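Local coordinates for diaminopimelate decarboxylase (Aquifex aeolicus, PDB 2P3E), which probably catalyses the pyridoxal phosphate-dependent decarboxylation of meso-diaminopimelate to L-lysine, the last step of lysine biosynthesis by the diaminopimelate pathway, at residues Asp315-Arg318 with Pro319-Asn323. Residues are numbered along the deposited sequence; the frame is centred on the assembly and turned at random.
Sequences DLIR and PSIYN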
ATOM      1  N   ASP B 315      -0.729   2.176   7.541  1.00 13.91           N
ATOM      2  CA  ASP B 315      -0.455   3.596   7.857  1.00 14.14           C
ATOM      3  C   ASP B 315       0.949   4.002   7.440  1.00 13.77           C
ATOM      4  O   ASP B 315       1.149   5.085   6.881  1.00 13.76           O
ATOM      5  CB  ASP B 315      -0.635   3.859   9.360  1.00 14.05           C
ATOM      6  CG  ASP B 315      -2.064   3.597   9.834  1.00 15.52           C
ATOM      7  OD1 ASP B 315      -2.993   4.330   9.409  1.00 14.50           O
ATOM      8  OD2 ASP B 315      -2.255   2.658  10.638  1.00 15.53           O
ATOM      9  N   LEU B 316       1.921   3.128   7.722  1.00 13.83           N
ATOM     10  CA  LEU B 316       3.323   3.375   7.387  1.00 13.71           C
ATOM     11  C   LEU B 316       3.905   2.058   6.947  1.00 13.95           C
ATOM     12  O   LEU B 316       4.075   1.138   7.758  1.00 13.36           O
ATOM     13  CB  LEU B 316       4.106   3.920   8.602  1.00 13.49           C
ATOM     14  CG  LEU B 316       5.624   4.159   8.439  1.00 14.03           C
ATOM     15  CD1 LEU B 316       5.959   5.119   7.301  1.00 12.16           C
ATOM     16  CD2 LEU B 316       6.253   4.658   9.752  1.00 13.07           C
ATOM     17  N   ILE B 317       4.185   1.960   5.654  1.00 13.61           N
ATOM     18  CA  ILE B 317       4.528   0.668   5.059  1.00 14.91           C
ATOM     19  C   ILE B 317       6.037   0.384   5.040  1.00 14.68           C
ATOM     20  O   ILE B 317       6.451  -0.739   4.786  1.00 15.19           O
ATOM     21  CB  ILE B 317       3.932   0.571   3.625  1.00 14.70           C
ATOM     22  CG1 ILE B 317       3.721  -0.902   3.212  1.00 15.84           C
ATOM     23  CG2 ILE B 317       4.785   1.390   2.626  1.00 14.73           C
ATOM     24  CD1 ILE B 317       2.829  -1.052   1.925  1.00 17.38           C
ATOM     25  N   ARG B 318       6.860   1.406   5.292  1.00 15.12           N
ATOM     26  CA  ARG B 318       8.306   1.294   5.042  1.00 15.32           C
ATOM     27  C   ARG B 318       8.993   0.154   5.844  1.00 15.28           C
ATOM     28  O   ARG B 318       9.781  -0.601   5.258  1.00 15.15           O
ATOM     29  CB  ARG B 318       9.008   2.647   5.237  1.00 15.57           C
ATOM     30  CG  ARG B 318       8.456   3.772   4.323  1.00 16.57           C
ATOM     31  CD  ARG B 318       9.316   5.039   4.382  1.00 15.58           C
ATOM     32  NE  ARG B 318      10.598   4.841   3.709  1.00 18.00           N
ATOM     33  CZ  ARG B 318      11.775   4.728   4.326  1.00 19.07           C
ATOM     34  NH1 ARG B 318      11.866   4.804   5.649  1.00 17.51           N
ATOM     35  NH2 ARG B 318      12.874   4.553   3.610  1.00 19.75           N
ATOM     36  N   PRO B 319       8.733   0.041   7.176  1.00 15.72           N
ATOM     37  CA  PRO B 319       9.332  -1.086   7.920  1.00 16.23           C
ATOM     38  C   PRO B 319       8.985  -2.452   7.301  1.00 17.05           C
ATOM     39  O   PRO B 319       9.888  -3.248   7.039  1.00 17.55           O
ATOM     40  CB  PRO B 319       8.724  -0.946   9.316  1.00 15.73           C
ATOM     41  CG  PRO B 319       8.486   0.541   9.443  1.00 15.85           C
ATOM     42  CD  PRO B 319       7.974   0.924   8.088  1.00 16.14           C
ATOM     43  N   SER B 320       7.704  -2.675   7.023  1.00 17.25           N
ATOM     44  CA  SER B 320       7.213  -3.952   6.493  1.00 18.86           C
ATOM     45  C   SER B 320       7.848  -4.336   5.160  1.00 19.09           C
ATOM     46  O   SER B 320       8.339  -5.459   5.003  1.00 19.15           O
ATOM     47  CB  SER B 320       5.688  -3.909   6.329  1.00 18.79           C
ATOM     48  OG  SER B 320       5.205  -5.161   5.858  1.00 22.34           O
ATOM     49  N   ILE B 321       7.857  -3.408   4.205  1.00 19.09           N
ATOM     50  CA  ILE B 321       8.284  -3.758   2.851  1.00 19.91           C
ATOM     51  C   ILE B 321       9.755  -3.511   2.538  1.00 20.49           C
ATOM     52  O   ILE B 321      10.284  -4.108   1.586  1.00 20.17           O
ATOM     53  CB  ILE B 321       7.351  -3.153   1.742  1.00 19.66           C
ATOM     54  CG1 ILE B 321       7.502  -1.632   1.666  1.00 18.71           C
ATOM     55  CG2 ILE B 321       5.894  -3.606   1.980  1.00 19.75           C
ATOM     56  CD1 ILE B 321       6.811  -0.989   0.457  1.00 19.91           C
ATOM     57  N   TYR B 322      10.416  -2.670   3.340  1.00 20.72           N
ATOM     58  CA  TYR B 322      11.836  -2.365   3.133  1.00 21.53           C
ATOM     59  C   TYR B 322      12.751  -2.793   4.292  1.00 21.80           C
ATOM     60  O   TYR B 322      13.976  -2.664   4.186  1.00 22.33           O
ATOM     61  CB  TYR B 322      12.058  -0.868   2.835  1.00 21.80           C
ATOM     62  CG  TYR B 322      11.239  -0.268   1.701  1.00 22.33           C
ATOM     63  CD1 TYR B 322      11.258  -0.822   0.414  1.00 25.75           C
ATOM     64  CD2 TYR B 322      10.482   0.877   1.907  1.00 23.51           C
ATOM     65  CE1 TYR B 322      10.509  -0.258  -0.630  1.00 24.31           C
ATOM     66  CE2 TYR B 322       9.743   1.447   0.890  1.00 23.38           C
ATOM     67  CZ  TYR B 322       9.754   0.877  -0.383  1.00 24.63           C
ATOM     68  OH  TYR B 322       9.019   1.463  -1.404  1.00 23.77           O
ATOM     69  N   ASN B 323      12.160  -3.303   5.374  1.00 21.39           N
ATOM     70  CA  ASN B 323      12.829  -3.463   6.686  1.00 21.68           C
ATOM     71  C   ASN B 323      13.462  -2.149   7.126  1.00 20.95           C
ATOM     72  O   ASN B 323      14.528  -2.123   7.750  1.00 21.50           O
ATOM     73  CB  ASN B 323      13.842  -4.637   6.696  1.00 22.58           C
ATOM     74  CG  ASN B 323      14.386  -4.959   8.110  1.00 24.27           C
ATOM     75  OD1 ASN B 323      13.726  -4.736   9.139  1.00 27.31           O
ATOM     76  ND2 ASN B 323      15.598  -5.491   8.153  1.00 26.99           N
TER
HETATM   77  O   HOH W   1       5.288  -1.279   8.075  1.00 13.57           O
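Ile317, just before helix 318-322, packs its side chain against that of Ile321, four residues on. From CB of Ile321, CG1 passes 3.4 Å from the carbonyl O of Ile317, and CD1 runs on to 3.8 Å from CG2 of Ile317. The other branch, CG2, rests 3.7 Å from CG1 of Ile317 and also touches its CD1. The first torsion of Ile321 (chi1 69°) sets CG1 between its backbone N and carbonyl carbon, where one side of it meets Ile317 and the other lies over the centre of the Tyr322 ring, 3.7 Å above the plane. Ile317 and Ile321 each pack on their own counterparts in the second subunit, placing this pair at the dimer interface. Alongside this pair the backbone closes the first turn: the N-H of Ile321 reaches O of Ile317 at 3.1 Å, nearly straight at hydrogen and carbonyl alike, and N of Tyr322 meets O of Arg318 at 2.9 Å with a more bent N-H...O angle of 146°. At the N-terminal end a water bridges the approach to the helix, giving a hydrogen to O of Leu316 and accepting one from N of Ser320, while CD of Pro319 touches CG of Leu316 at 4.0 Å. The hydroxyl of Ser320 bonds to the carbonyl of Gly351. The first bond of Arg318 points away from the following residues, but the chain bends at chi3 and its guanidinium lies obliquely near CD2 of Tyr322 and close to that of Arg282. Arg318, Tyr322 and Arg282 probably bind substrate, as probably does Glu349, whose copy in the second subunit packs on Tyr322. The one-turn helix's i to i+4 spacing lines up Arg318 and Tyr322, consistent with a class-II decarboxylase substrate site formed at the dimer interface.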